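Local coordinates for protein 6-phosphogluconolactonase (Trypanosoma cruzi, PDB 6VYE) that hydrolyses 6-phosphogluconolactone to 6-phosphogluconate, the second step of the oxidative pentose phosphate pathway, at residues R78-D83 against A143-T148; E84-A89 against V117-K122; E157-D162 against H188-V193; S176-S181 against V204-L209. All coordinates share one frame; numbering follows the deposited sequence.

Interaction 1. Residues R78-D83 against A143-T148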
loop_
_atom_site.group_PDB
_atom_site.type_symbol
_atom_site.label_atom_id
_atom_site.label_comp_id
_atom_site.label_asym_id
_atom_site.label_seq_id
_atom_site.Cartn_x
_atom_site.Cartn_y
_atom_site.Cartn_z
ATOM N N ARG A 78 7.543 -3.297 -11.441
ATOM C CA ARG A 78 8.221 -4.179 -10.474
ATOM C C ARG A 78 7.360 -4.149 -9.211
ATOM O O ARG A 78 7.123 -3.066 -8.636
ATOM C CB ARG A 78 9.669 -3.729 -10.277
ATOM C CG ARG A 78 10.536 -4.785 -9.628
ATOM C CD ARG A 78 11.875 -4.174 -9.190
ATOM N NE ARG A 78 12.698 -3.779 -10.342
ATOM C CZ ARG A 78 13.395 -4.617 -11.113
ATOM N NH1 ARG A 78 13.382 -5.926 -10.914
ATOM N NH2 ARG A 78 14.085 -4.152 -12.126
ATOM N N PHE A 79 6.816 -5.315 -8.897
ATOM C CA PHE A 79 5.769 -5.516 -7.883
ATOM C C PHE A 79 6.438 -5.829 -6.542
ATOM O O PHE A 79 7.086 -6.889 -6.406
ATOM C CB PHE A 79 4.813 -6.623 -8.341
ATOM C CG PHE A 79 4.012 -6.293 -9.582
ATOM C CD1 PHE A 79 2.827 -5.589 -9.475
ATOM C CD2 PHE A 79 4.422 -6.736 -10.834
ATOM C CE1 PHE A 79 2.085 -5.271 -10.602
ATOM C CE2 PHE A 79 3.681 -6.426 -11.969
ATOM C CZ PHE A 79 2.481 -5.751 -11.834
ATOM N N PHE A 80 6.216 -4.946 -5.584
ATOM C CA PHE A 80 6.586 -5.079 -4.152
ATOM C C PHE A 80 5.294 -5.131 -3.339
ATOM O O PHE A 80 4.238 -4.942 -3.901
ATOM C CB PHE A 80 7.418 -3.875 -3.727
ATOM C CG PHE A 80 8.756 -3.741 -4.411
ATOM C CD1 PHE A 80 8.863 -3.187 -5.681
ATOM C CD2 PHE A 80 9.923 -4.131 -3.771
ATOM C CE1 PHE A 80 10.096 -3.053 -6.311
ATOM C CE2 PHE A 80 11.153 -4.026 -4.413
ATOM C CZ PHE A 80 11.235 -3.498 -5.690
ATOM N N PHE A 81 5.395 -5.364 -2.044
ATOM C CA PHE A 81 4.228 -5.428 -1.134
ATOM C C PHE A 81 4.367 -4.336 -0.090
ATOM O O PHE A 81 5.467 -4.192 0.467
ATOM C CB PHE A 81 4.102 -6.831 -0.549
ATOM C CG PHE A 81 3.732 -7.829 -1.607
ATOM C CD1 PHE A 81 2.401 -8.125 -1.857
ATOM C CD2 PHE A 81 4.712 -8.357 -2.432
ATOM C CE1 PHE A 81 2.064 -9.014 -2.864
ATOM C CE2 PHE A 81 4.365 -9.206 -3.475
ATOM C CZ PHE A 81 3.040 -9.548 -3.669
ATOM N N GLY A 82 3.293 -3.567 0.084
ATOM C CA GLY A 82 3.212 -2.537 1.131
ATOM C C GLY A 82 3.172 -3.193 2.495
ATOM O O GLY A 82 3.583 -2.583 3.443
ATOM N N ASP A 83 2.594 -4.387 2.563
ATOM C CA ASP A 83 2.616 -5.247 3.762
ATOM C C ASP A 83 2.424 -6.707 3.351
ATOM O O ASP A 83 1.992 -7.013 2.191
ATOM C CB ASP A 83 1.585 -4.805 4.811
ATOM C CG ASP A 83 0.144 -5.043 4.432
ATOM O OD1 ASP A 83 -0.158 -5.042 3.209
ATOM O OD2 ASP A 83 -0.677 -5.210 5.373
ATOM N N ALA A 143 16.259 -1.780 -1.158
ATOM C CA ALA A 143 17.420 -0.862 -1.313
ATOM C C ALA A 143 18.260 -1.320 -2.515
ATOM O O ALA A 143 18.631 -0.470 -3.352
ATOM C CB ALA A 143 18.227 -0.801 -0.032
ATOM N N LEU A 144 18.456 -2.626 -2.655
ATOM C CA LEU A 144 19.255 -3.197 -3.764
ATOM C C LEU A 144 18.543 -2.933 -5.097
ATOM O O LEU A 144 19.225 -2.563 -6.076
ATOM C CB LEU A 144 19.438 -4.698 -3.557
ATOM C CG LEU A 144 20.212 -5.368 -4.689
ATOM C CD1 LEU A 144 21.677 -4.932 -4.667
ATOM C CD2 LEU A 144 20.117 -6.880 -4.593
ATOM N N LEU A 145 17.232 -3.147 -5.165
ATOM C CA LEU A 145 16.505 -3.129 -6.458
ATOM C C LEU A 145 16.241 -1.686 -6.874
ATOM O O LEU A 145 16.178 -1.437 -8.108
ATOM C CB LEU A 145 15.184 -3.904 -6.342
ATOM C CG LEU A 145 15.343 -5.423 -6.253
ATOM C CD1 LEU A 145 14.055 -6.098 -5.835
ATOM C CD2 LEU A 145 15.859 -5.992 -7.577
ATOM N N LEU A 146 15.945 -0.804 -5.918
ATOM C CA LEU A 146 15.492 0.582 -6.220
ATOM C C LEU A 146 16.594 1.595 -5.925
ATOM O O LEU A 146 16.487 2.713 -6.447
ATOM C CB LEU A 146 14.259 0.933 -5.382
ATOM C CG LEU A 146 13.041 0.021 -5.543
ATOM C CD1 LEU A 146 11.839 0.713 -4.981
ATOM C CD2 LEU A 146 12.798 -0.362 -6.995
ATOM N N GLY A 147 17.557 1.241 -5.068
ATOM C CA GLY A 147 18.440 2.237 -4.449
ATOM C C GLY A 147 17.659 3.106 -3.482
ATOM O O GLY A 147 16.427 2.913 -3.318
ATOM N N THR A 148 18.358 4.034 -2.839
ATOM C CA THR A 148 17.823 4.858 -1.735
ATOM C C THR A 148 18.316 6.285 -1.944
ATOM O O THR A 148 19.227 6.464 -2.785
ATOM C CB THR A 148 18.227 4.274 -0.369
ATOM O OG1 THR A 148 19.644 4.287 -0.296
ATOM C CG2 THR A 148 17.772 2.852 -0.133
#

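Interaction 2. Residues E84-A89 against V117-K122. With PO4 (phosphate ion), chain D.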
loop_
_atom_site.group_PDB
_atom_site.type_symbol
_atom_site.label_atom_id
_atom_site.label_comp_id
_atom_site.label_asym_id
_atom_site.label_seq_id
_atom_site.Cartn_x
_atom_site.Cartn_y
_atom_site.Cartn_z
ATOM N N GLU A 84 2.746 -7.568 4.306
ATOM C CA GLU A 84 2.600 -9.028 4.177
ATOM C C GLU A 84 2.370 -9.604 5.572
ATOM O O GLU A 84 3.070 -9.175 6.499
ATOM C CB GLU A 84 3.852 -9.649 3.553
ATOM C CG GLU A 84 3.678 -11.132 3.263
ATOM C CD GLU A 84 2.462 -11.447 2.390
ATOM O OE1 GLU A 84 1.299 -11.430 2.929
ATOM O OE2 GLU A 84 2.666 -11.684 1.183
ATOM N N ARG A 85 1.464 -10.571 5.660
ATOM C CA ARG A 85 1.221 -11.410 6.857
ATOM C C ARG A 85 2.325 -12.458 6.924
ATOM O O ARG A 85 2.647 -13.031 5.868
ATOM C CB ARG A 85 -0.158 -12.055 6.771
ATOM C CG ARG A 85 -1.281 -11.052 6.961
ATOM C CD ARG A 85 -1.535 -10.214 5.720
ATOM N NE ARG A 85 -2.823 -9.543 5.817
ATOM C CZ ARG A 85 -4.007 -10.127 5.635
ATOM N NH1 ARG A 85 -4.101 -11.412 5.316
ATOM N NH2 ARG A 85 -5.100 -9.414 5.782
ATOM N N LEU A 86 2.912 -12.659 8.098
ATOM C CA LEU A 86 3.924 -13.720 8.328
ATOM C C LEU A 86 3.170 -15.029 8.528
ATOM O O LEU A 86 3.009 -15.498 9.671
ATOM C CB LEU A 86 4.835 -13.316 9.484
ATOM C CG LEU A 86 5.816 -12.224 9.067
ATOM C CD1 LEU A 86 6.370 -11.433 10.249
ATOM C CD2 LEU A 86 6.937 -12.837 8.243
ATOM N N VAL A 87 2.641 -15.513 7.410
ATOM C CA VAL A 87 1.989 -16.834 7.217
ATOM C C VAL A 87 2.648 -17.449 5.984
ATOM O O VAL A 87 3.387 -16.774 5.254
ATOM C CB VAL A 87 0.467 -16.681 7.068
ATOM C CG1 VAL A 87 -0.173 -16.104 8.325
ATOM C CG2 VAL A 87 0.085 -15.848 5.862
ATOM N N PRO A 88 2.489 -18.764 5.734
ATOM C CA PRO A 88 3.115 -19.374 4.564
ATOM C C PRO A 88 2.707 -18.629 3.280
ATOM O O PRO A 88 1.634 -18.123 3.207
ATOM C CB PRO A 88 2.612 -20.826 4.640
ATOM C CG PRO A 88 2.420 -21.028 6.123
ATOM C CD PRO A 88 1.782 -19.735 6.582
ATOM N N ALA A 89 3.617 -18.574 2.318
ATOM C CA ALA A 89 3.471 -17.908 1.006
ATOM C C ALA A 89 2.280 -18.474 0.220
ATOM O O ALA A 89 1.795 -17.756 -0.670
ATOM C CB ALA A 89 4.758 -18.042 0.233
ATOM N N VAL A 117 9.059 -15.040 3.895
ATOM C CA VAL A 117 8.272 -15.441 5.108
ATOM C C VAL A 117 8.698 -16.844 5.579
ATOM O O VAL A 117 7.919 -17.473 6.300
ATOM C CB VAL A 117 6.752 -15.373 4.839
ATOM C CG1 VAL A 117 6.320 -13.948 4.535
ATOM C CG2 VAL A 117 6.303 -16.324 3.721
ATOM N N GLY A 118 9.885 -17.306 5.181
ATOM C CA GLY A 118 10.439 -18.624 5.536
ATOM C C GLY A 118 10.498 -18.813 7.038
ATOM O O GLY A 118 10.336 -19.954 7.486
ATOM N N CYS A 119 10.711 -17.733 7.795
ATOM C CA CYS A 119 10.729 -17.740 9.282
ATOM C C CYS A 119 9.505 -18.511 9.819
ATOM O O CYS A 119 9.657 -19.208 10.846
ATOM C CB CYS A 119 10.825 -16.328 9.851
ATOM S SG CYS A 119 9.250 -15.434 9.934
ATOM N N VAL A 120 8.345 -18.421 9.153
ATOM C CA VAL A 120 7.151 -19.272 9.461
ATOM C C VAL A 120 7.539 -20.725 9.165
ATOM O O VAL A 120 8.026 -20.982 8.050
ATOM C CB VAL A 120 5.899 -18.875 8.651
ATOM C CG1 VAL A 120 4.684 -19.678 9.084
ATOM C CG2 VAL A 120 5.593 -17.389 8.741
ATOM N N GLY A 121 7.366 -21.637 10.124
ATOM C CA GLY A 121 7.690 -23.068 9.940
ATOM C C GLY A 121 9.149 -23.393 10.240
ATOM O O GLY A 121 9.448 -24.591 10.435
ATOM N N LYS A 122 10.036 -22.387 10.247
ATOM C CA LYS A 122 11.382 -22.457 10.889
ATOM C C LYS A 122 11.226 -22.192 12.398
ATOM O O LYS A 122 12.179 -22.485 13.146
ATOM C CB LYS A 122 12.361 -21.453 10.268
ATOM C CG LYS A 122 12.680 -21.639 8.793
ATOM C CD LYS A 122 13.814 -22.592 8.518
ATOM C CE LYS A 122 14.357 -22.439 7.116
ATOM N NZ LYS A 122 15.200 -21.225 6.985
HETATM P P PO4 D . -5.749 -5.926 7.507
HETATM O O1 PO4 D . -4.461 -5.055 7.448
HETATM O O2 PO4 D . -6.425 -5.909 6.173
HETATM O O3 PO4 D . -6.741 -5.376 8.504
HETATM O O4 PO4 D . -5.354 -7.336 7.931
#

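Interaction 3. Residues E157-D162 against H188-V193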
loop_
_atom_site.group_PDB
_atom_site.type_symbol
_atom_site.label_atom_id
_atom_site.label_comp_id
_atom_site.label_asym_id
_atom_site.label_seq_id
_atom_site.Cartn_x
_atom_site.Cartn_y
_atom_site.Cartn_z
ATOM N N GLU A 157 18.284 7.021 4.670
ATOM C CA GLU A 157 18.166 6.884 3.198
ATOM C C GLU A 157 16.952 5.996 2.903
ATOM O O GLU A 157 16.810 4.905 3.451
ATOM C CB GLU A 157 19.474 6.373 2.599
ATOM C CG GLU A 157 20.049 7.333 1.586
ATOM C CD GLU A 157 21.522 7.164 1.284
ATOM O OE1 GLU A 157 22.334 7.389 2.200
ATOM O OE2 GLU A 157 21.844 6.828 0.129
ATOM N N ILE A 158 16.067 6.501 2.072
ATOM C CA ILE A 158 14.733 5.902 1.861
ATOM C C ILE A 158 14.658 5.564 0.377
ATOM O O ILE A 158 15.121 6.322 -0.476
ATOM C CB ILE A 158 13.648 6.878 2.379
ATOM C CG1 ILE A 158 13.825 7.155 3.875
ATOM C CG2 ILE A 158 12.240 6.379 2.102
ATOM C CD1 ILE A 158 13.641 5.931 4.744
ATOM N N PRO A 159 14.135 4.373 0.033
ATOM C CA PRO A 159 13.762 4.090 -1.342
ATOM C C PRO A 159 12.555 4.963 -1.691
ATOM O O PRO A 159 11.756 5.277 -0.839
ATOM C CB PRO A 159 13.464 2.590 -1.341
ATOM C CG PRO A 159 12.996 2.331 0.072
ATOM C CD PRO A 159 13.785 3.287 0.956
ATOM N N VAL A 160 12.490 5.385 -2.946
ATOM C CA VAL A 160 11.415 6.253 -3.473
ATOM C C VAL A 160 10.609 5.374 -4.420
ATOM O O VAL A 160 11.121 5.018 -5.472
ATOM C CB VAL A 160 11.980 7.523 -4.127
ATOM C CG1 VAL A 160 10.910 8.339 -4.836
ATOM C CG2 VAL A 160 12.674 8.390 -3.092
ATOM N N PHE A 161 9.453 4.917 -3.960
ATOM C CA PHE A 161 8.491 4.122 -4.773
ATOM C C PHE A 161 7.825 5.044 -5.796
ATOM O O PHE A 161 7.575 6.226 -5.512
ATOM C CB PHE A 161 7.491 3.412 -3.872
ATOM C CG PHE A 161 7.990 2.110 -3.300
ATOM C CD1 PHE A 161 7.861 0.941 -4.008
ATOM C CD2 PHE A 161 8.593 2.057 -2.054
ATOM C CE1 PHE A 161 8.254 -0.259 -3.452
ATOM C CE2 PHE A 161 9.014 0.864 -1.509
ATOM C CZ PHE A 161 8.908 -0.286 -2.237
ATOM N N ASP A 162 7.653 4.547 -7.017
ATOM C CA ASP A 162 6.861 5.241 -8.049
ATOM C C ASP A 162 5.375 5.219 -7.631
ATOM O O ASP A 162 4.744 6.278 -7.687
ATOM C CB ASP A 162 7.067 4.567 -9.410
ATOM C CG ASP A 162 8.460 4.766 -9.947
ATOM O OD1 ASP A 162 8.876 5.968 -10.085
ATOM O OD2 ASP A 162 9.149 3.743 -10.140
ATOM N N HIS A 188 12.443 6.796 10.252
ATOM C CA HIS A 188 13.840 6.535 9.799
ATOM C C HIS A 188 13.910 5.266 8.939
ATOM O O HIS A 188 14.389 5.379 7.798
ATOM C CB HIS A 188 14.777 6.660 11.005
ATOM C CG HIS A 188 14.761 8.073 11.496
ATOM N ND1 HIS A 188 15.391 9.105 10.799
ATOM C CD2 HIS A 188 14.089 8.660 12.516
ATOM C CE1 HIS A 188 15.158 10.250 11.415
ATOM N NE2 HIS A 188 14.361 10.002 12.474
ATOM N N ARG A 189 13.356 4.146 9.403
ATOM C CA ARG A 189 13.354 2.846 8.684
ATOM C C ARG A 189 12.330 2.893 7.529
ATOM O O ARG A 189 11.247 3.475 7.706
ATOM C CB ARG A 189 12.969 1.700 9.630
ATOM C CG ARG A 189 13.736 1.570 10.936
ATOM C CD ARG A 189 15.241 1.662 10.853
ATOM N NE ARG A 189 15.785 1.177 9.596
ATOM C CZ ARG A 189 16.979 1.522 9.106
ATOM N NH1 ARG A 189 17.778 2.339 9.781
ATOM N NH2 ARG A 189 17.379 1.041 7.936
ATOM N N ALA A 190 12.640 2.278 6.384
ATOM C CA ALA A 190 11.731 2.202 5.213
ATOM C C ALA A 190 10.639 1.156 5.463
ATOM O O ALA A 190 9.555 1.294 4.869
ATOM C CB ALA A 190 12.513 1.860 3.982
ATOM N N VAL A 191 10.951 0.115 6.257
ATOM C CA VAL A 191 10.105 -1.085 6.541
ATOM C C VAL A 191 10.125 -1.350 8.054
ATOM O O VAL A 191 11.160 -1.162 8.693
ATOM C CB VAL A 191 10.613 -2.331 5.802
ATOM C CG1 VAL A 191 9.559 -3.430 5.816
ATOM C CG2 VAL A 191 11.090 -2.028 4.381
ATOM N N SER A 192 9.002 -1.747 8.613
ATOM C CA SER A 192 8.875 -2.064 10.043
ATOM C C SER A 192 7.828 -3.169 10.202
ATOM O O SER A 192 7.604 -3.948 9.242
ATOM C CB SER A 192 8.522 -0.806 10.806
ATOM O OG SER A 192 8.638 -1.032 12.194
ATOM N N VAL A 193 7.193 -3.241 11.366
ATOM C CA VAL A 193 6.329 -4.409 11.694
ATOM C C VAL A 193 5.092 -3.880 12.405
ATOM O O VAL A 193 5.109 -2.748 12.895
ATOM C CB VAL A 193 7.083 -5.445 12.541
ATOM C CG1 VAL A 193 8.305 -5.992 11.827
ATOM C CG2 VAL A 193 7.478 -4.887 13.893
#

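Interaction 4. Residues S176-S181 against V204-L209. With PO4 (phosphate ion), chain D.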
loop_
_atom_site.group_PDB
_atom_site.type_symbol
_atom_site.label_atom_id
_atom_site.label_comp_id
_atom_site.label_asym_id
_atom_site.label_seq_id
_atom_site.Cartn_x
_atom_site.Cartn_y
_atom_site.Cartn_z
ATOM N N SER A 176 -0.036 -2.265 7.111
ATOM C CA SER A 176 -0.189 -2.808 8.485
ATOM C C SER A 176 0.382 -1.782 9.480
ATOM O O SER A 176 1.027 -2.164 10.494
ATOM C CB SER A 176 0.386 -4.209 8.617
ATOM O OG SER A 176 -0.522 -5.175 8.069
ATOM N N ILE A 177 0.111 -0.506 9.216
ATOM C CA ILE A 177 0.440 0.595 10.161
ATOM C C ILE A 177 -0.764 0.782 11.110
ATOM O O ILE A 177 -1.750 1.362 10.701
ATOM C CB ILE A 177 0.847 1.876 9.411
ATOM C CG1 ILE A 177 1.965 1.622 8.393
ATOM C CG2 ILE A 177 1.272 2.940 10.412
ATOM C CD1 ILE A 177 2.174 2.775 7.427
ATOM N N PHE A 178 -0.631 0.301 12.354
ATOM C CA PHE A 178 -1.637 0.355 13.439
ATOM C C PHE A 178 -1.144 1.296 14.536
ATOM O O PHE A 178 0.070 1.345 14.826
ATOM C CB PHE A 178 -1.864 -1.069 13.971
ATOM C CG PHE A 178 -2.519 -2.035 12.996
ATOM C CD1 PHE A 178 -1.762 -2.927 12.252
ATOM C CD2 PHE A 178 -3.902 -2.090 12.858
ATOM C CE1 PHE A 178 -2.351 -3.827 11.368
ATOM C CE2 PHE A 178 -4.494 -2.969 11.959
ATOM C CZ PHE A 178 -3.717 -3.848 11.219
ATOM N N HIS A 179 -2.063 2.019 15.158
ATOM C CA HIS A 179 -1.780 2.691 16.435
ATOM C C HIS A 179 -1.269 1.609 17.378
ATOM O O HIS A 179 -1.910 0.548 17.442
ATOM C CB HIS A 179 -3.027 3.371 17.003
ATOM C CG HIS A 179 -3.292 4.717 16.435
ATOM N ND1 HIS A 179 -4.570 5.182 16.227
ATOM C CD2 HIS A 179 -2.458 5.675 16.003
ATOM C CE1 HIS A 179 -4.513 6.404 15.749
ATOM N NE2 HIS A 179 -3.227 6.727 15.584
ATOM N N GLY A 180 -0.155 1.858 18.056
ATOM C CA GLY A 180 0.455 0.865 18.957
ATOM C C GLY A 180 1.542 0.051 18.266
ATOM O O GLY A 180 2.237 -0.717 18.961
ATOM N N SER A 181 1.703 0.164 16.946
ATOM C CA SER A 181 2.726 -0.645 16.239
ATOM C C SER A 181 4.050 0.113 16.234
ATOM O O SER A 181 4.050 1.383 16.268
ATOM C CB SER A 181 2.295 -0.997 14.855
ATOM O OG SER A 181 2.182 0.184 14.079
ATOM N N VAL A 204 -1.972 -12.117 13.096
ATOM C CA VAL A 204 -0.595 -12.509 12.707
ATOM C C VAL A 204 0.252 -11.238 12.623
ATOM O O VAL A 204 -0.297 -10.141 12.328
ATOM C CB VAL A 204 -0.590 -13.301 11.385
ATOM C CG1 VAL A 204 -1.293 -14.647 11.538
ATOM C CG2 VAL A 204 -1.210 -12.505 10.240
ATOM N N TRP A 205 1.539 -11.391 12.902
ATOM C CA TRP A 205 2.554 -10.345 12.715
ATOM C C TRP A 205 2.581 -9.949 11.234
ATOM O O TRP A 205 2.317 -10.837 10.359
ATOM C CB TRP A 205 3.899 -10.859 13.218
ATOM C CG TRP A 205 4.066 -10.650 14.691
ATOM C CD1 TRP A 205 3.971 -11.581 15.685
ATOM C CD2 TRP A 205 4.348 -9.399 15.333
ATOM N NE1 TRP A 205 4.170 -10.987 16.902
ATOM C CE2 TRP A 205 4.410 -9.654 16.722
ATOM C CE3 TRP A 205 4.545 -8.095 14.877
ATOM C CZ2 TRP A 205 4.654 -8.646 17.655
ATOM C CZ3 TRP A 205 4.786 -7.099 15.798
ATOM C CH2 TRP A 205 4.838 -7.370 17.167
ATOM N N ARG A 206 2.859 -8.682 10.945
ATOM C CA ARG A 206 2.985 -8.217 9.547
ATOM C C ARG A 206 4.270 -7.425 9.410
ATOM O O ARG A 206 4.744 -6.839 10.427
ATOM C CB ARG A 206 1.803 -7.360 9.126
ATOM C CG ARG A 206 0.489 -8.130 9.106
ATOM C CD ARG A 206 -0.335 -7.745 10.283
ATOM N NE ARG A 206 -1.654 -8.328 10.233
ATOM C CZ ARG A 206 -2.717 -7.778 9.686
ATOM N NH1 ARG A 206 -2.619 -6.643 9.021
ATOM N NH2 ARG A 206 -3.883 -8.409 9.743
ATOM N N VAL A 207 4.855 -7.525 8.221
ATOM C CA VAL A 207 5.937 -6.619 7.771
ATOM C C VAL A 207 5.201 -5.545 6.977
ATOM O O VAL A 207 4.244 -5.919 6.304
ATOM C CB VAL A 207 6.977 -7.388 6.932
ATOM C CG1 VAL A 207 8.026 -6.461 6.353
ATOM C CG2 VAL A 207 7.620 -8.489 7.766
ATOM N N THR A 208 5.587 -4.284 7.114
ATOM C CA THR A 208 4.861 -3.147 6.522
ATOM C C THR A 208 5.872 -2.074 6.146
ATOM O O THR A 208 6.880 -1.899 6.868
ATOM C CB THR A 208 3.750 -2.610 7.455
ATOM O OG1 THR A 208 3.030 -1.580 6.782
ATOM C CG2 THR A 208 4.251 -2.056 8.772
ATOM N N LEU A 209 5.566 -1.363 5.071
ATOM C CA LEU A 209 6.197 -0.076 4.756
ATOM C C LEU A 209 5.748 0.917 5.826
ATOM O O LEU A 209 4.639 0.743 6.444
ATOM C CB LEU A 209 5.802 0.411 3.354
ATOM C CG LEU A 209 6.199 -0.499 2.185
ATOM C CD1 LEU A 209 5.782 0.176 0.877
ATOM C CD2 LEU A 209 7.688 -0.842 2.173
HETATM P P PO4 D . -5.749 -5.926 7.507
HETATM O O1 PO4 D . -4.461 -5.055 7.448
HETATM O O2 PO4 D . -6.425 -5.909 6.173
HETATM O O3 PO4 D . -6.741 -5.376 8.504
HETATM O O4 PO4 D . -5.354 -7.336 7.931
#

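Interaction 1. Residues R78-D83 against A143-T148
R78 NH1 lies 4.2 Å from L145 CD2, which sits over one face of the guanidinium, and has a long, weak ion pair with D110 OD2. CG of R78 is anti to the backbone N (chi1 -163°), and a bend at chi3 (-68°) turns NE out of the line of the extended chain. No hydrogen bond spans the two segments; a methyl against a charged group and an aromatic ring against two leucines make the contact.

F80 supplies the apolar part. It and L146 reach toward each other tip to tip, CZ of the ring standing 3.7 Å from L146 CD2. L145 comes to the same end of the ring from another direction, its CD1 3.8 Å from F80 CZ and equally close to CE2, and its CB adds a looser touch on CZ. Both methyls approach the ring obliquely. L146 CD2 also grazes R78 CD, at 4.5 Å. The ring is further enclosed by F161, edge-to-face, and by Y138 and I142 of helix 128-146. Where this helix ends, G147 leaves helical geometry with positive phi, and its N makes a weak bond to A143 O.

F79 and F81, between and beyond the two contacting residues, pack instead against helix 95-104. Strand 77-85 is thus sandwiched between helices, and F80 packs its ring end against L145 and L146 at the C-terminal end of helix 128-146, an arrangement typical of the layered alpha/beta, Rossmann-like fold of this family.

Interaction 2. Residues E84-A89 against V117-K122
V117 opens the segment by pushing its two methyls into the bend that follows strand 77-85. CG1 meets L86 CD2 at 3.9 Å, the two side chains crossing at a slant, and also touches R85 O and the CG of E84. CG2 sits between the backbone N and the carbonyl carbon of V117 and points at V87 O, 3.3 Å away, with A89 N and CB next to it. V117 O accepts a 3.0 Å hydrogen bond from V120 N.

C119 follows, its SG 3.9 Å from the same L86 CD2, so the same methyl touches both V117 and C119. V120 straddles the turn: with CG1 anti to the backbone N (chi1 -175°), CG1 lies 3.8 Å from P88 CD, the two side chains crossing at about a right angle, while CG2 comes to 3.3 Å from L86 O. L86 is the centre of an inverse gamma turn, closed by a weak V87 N to R85 O bond.

The end of R85 leads away from the contact: NH2 bonds phosphate O4 at 3.0 Å and NH1 bonds E93 O. R85 N uses the anti lone pair of E84 OE1; N95 N also bonds OE1. L86 packs on A131 and S134 of helix 128-146 and on V207 of strand 206-209, and C119 on D130 of the same helix, at the end of strand 77-85.

Interaction 3. Residues E157-D162 against H188-V193
I158 reaches H188 through its torsions: CG1 is anti to the carbonyl carbon (chi1 -60°), and chi2 of -64° then carries CD1 toward the 188-190 backbone. There CD1 stops 3.2 Å from H188 O, a tight approach of a methyl to a carbonyl oxygen, and lies 4.1 Å from A190 N. The same methyl has a looser touch on A190 CB, at 4.3 Å.

P159 makes the second half of the contact. The CD of its ring is 3.6 Å from A190 CB, with CG slightly farther off, and the ring also rests on I142 of helix 128-146. A190 CB touches both the proline ring and, more loosely, the isoleucine tip. The short strand about 157-158 and the turn after it thus pack on the lead-in to strand 191-194, the edge strand of the mixed sheet.

The backbone of A190 finds its polar partners outside the two segments. A190 N is bonded to E139 OE2, which also forms a salt bridge with R189 NH2, and A190 O is bonded to T213 OG1. Between 157-162 and 188-193 there is no hydrogen bond. On the 157-162 side the touching atoms are carbons; they meet A190 CB and backbone atoms, H188 O among them. The contact therefore depends on close shape fit, while E139 and T213 satisfy A190 N and O.

Interaction 4. Residues S176-S181 against V204-L209
S176 and R206 join the loop after strand 163-167 to strand 206-209 of the mixed Rossmann-like sheet, beside a bound phosphate that probably came from the crystallisation liquor. Hydrogen bonds carry most of the contact. R206 NH1 donates to S176 OG at 2.7 Å, the oxygen lying only 11° out of the guanidinium plane, and D83 OD2 is hydrogen-bonded to the same OG. The backbone N of the same serine donates to T208 OG1 at 3.2 Å, and T208 OG1 donates a hydrogen bond to L209 O, on a lone pair in the carbonyl plane; anti to the backbone N (chi1 -176°), OG1 can serve both. F178 opens a type II turn whose S181 N and OG both bond F178 O.

R206 also hydrogen-bonds the phosphate. NH2 bonds O4 at 2.6 Å and NH1 bonds O1 at 2.9 Å, with a weak extra bond from NH1 to O4. H173 NE2 also bonds the phosphate, consistent with a site for the phosphate of the substrate.

Packing contacts fill in the rest. I177 CD1 stands 3.3 Å from L209 O, and S176 CB presses on R206 CB at 3.5 Å. The F178 ring is stacked on H173. R206 NH1 lies at the edge of the F178 ring, near its plane, 3.7 Å from CE1; the ring and guanidinium planes are 73° apart.

In the fold
Strand 77-85 runs through interactions 1 and 2, whose centres lie about 19 Å apart, and strand 206-209 beside it brings in interaction 4. E84 O to V207 N and L86 N to W205 O, each 3.0 Å, pair the two strands; G82 O to L209 N, 2.8 Å, ties interaction 1 to interaction 4. On the other side, strand 191-194 joins interaction 3 to interaction 4 through S192 N and T208 O at 2.8 Å. Interactions 1 and 3 are about 9 Å apart between centres and touch at G147 O and P159 CB, 3.6 Å. Interactions 2 and 4 meet at the phosphate, the probable substrate pocket; 1 and 3 are structural packing, 3 buried and 1 partly buried.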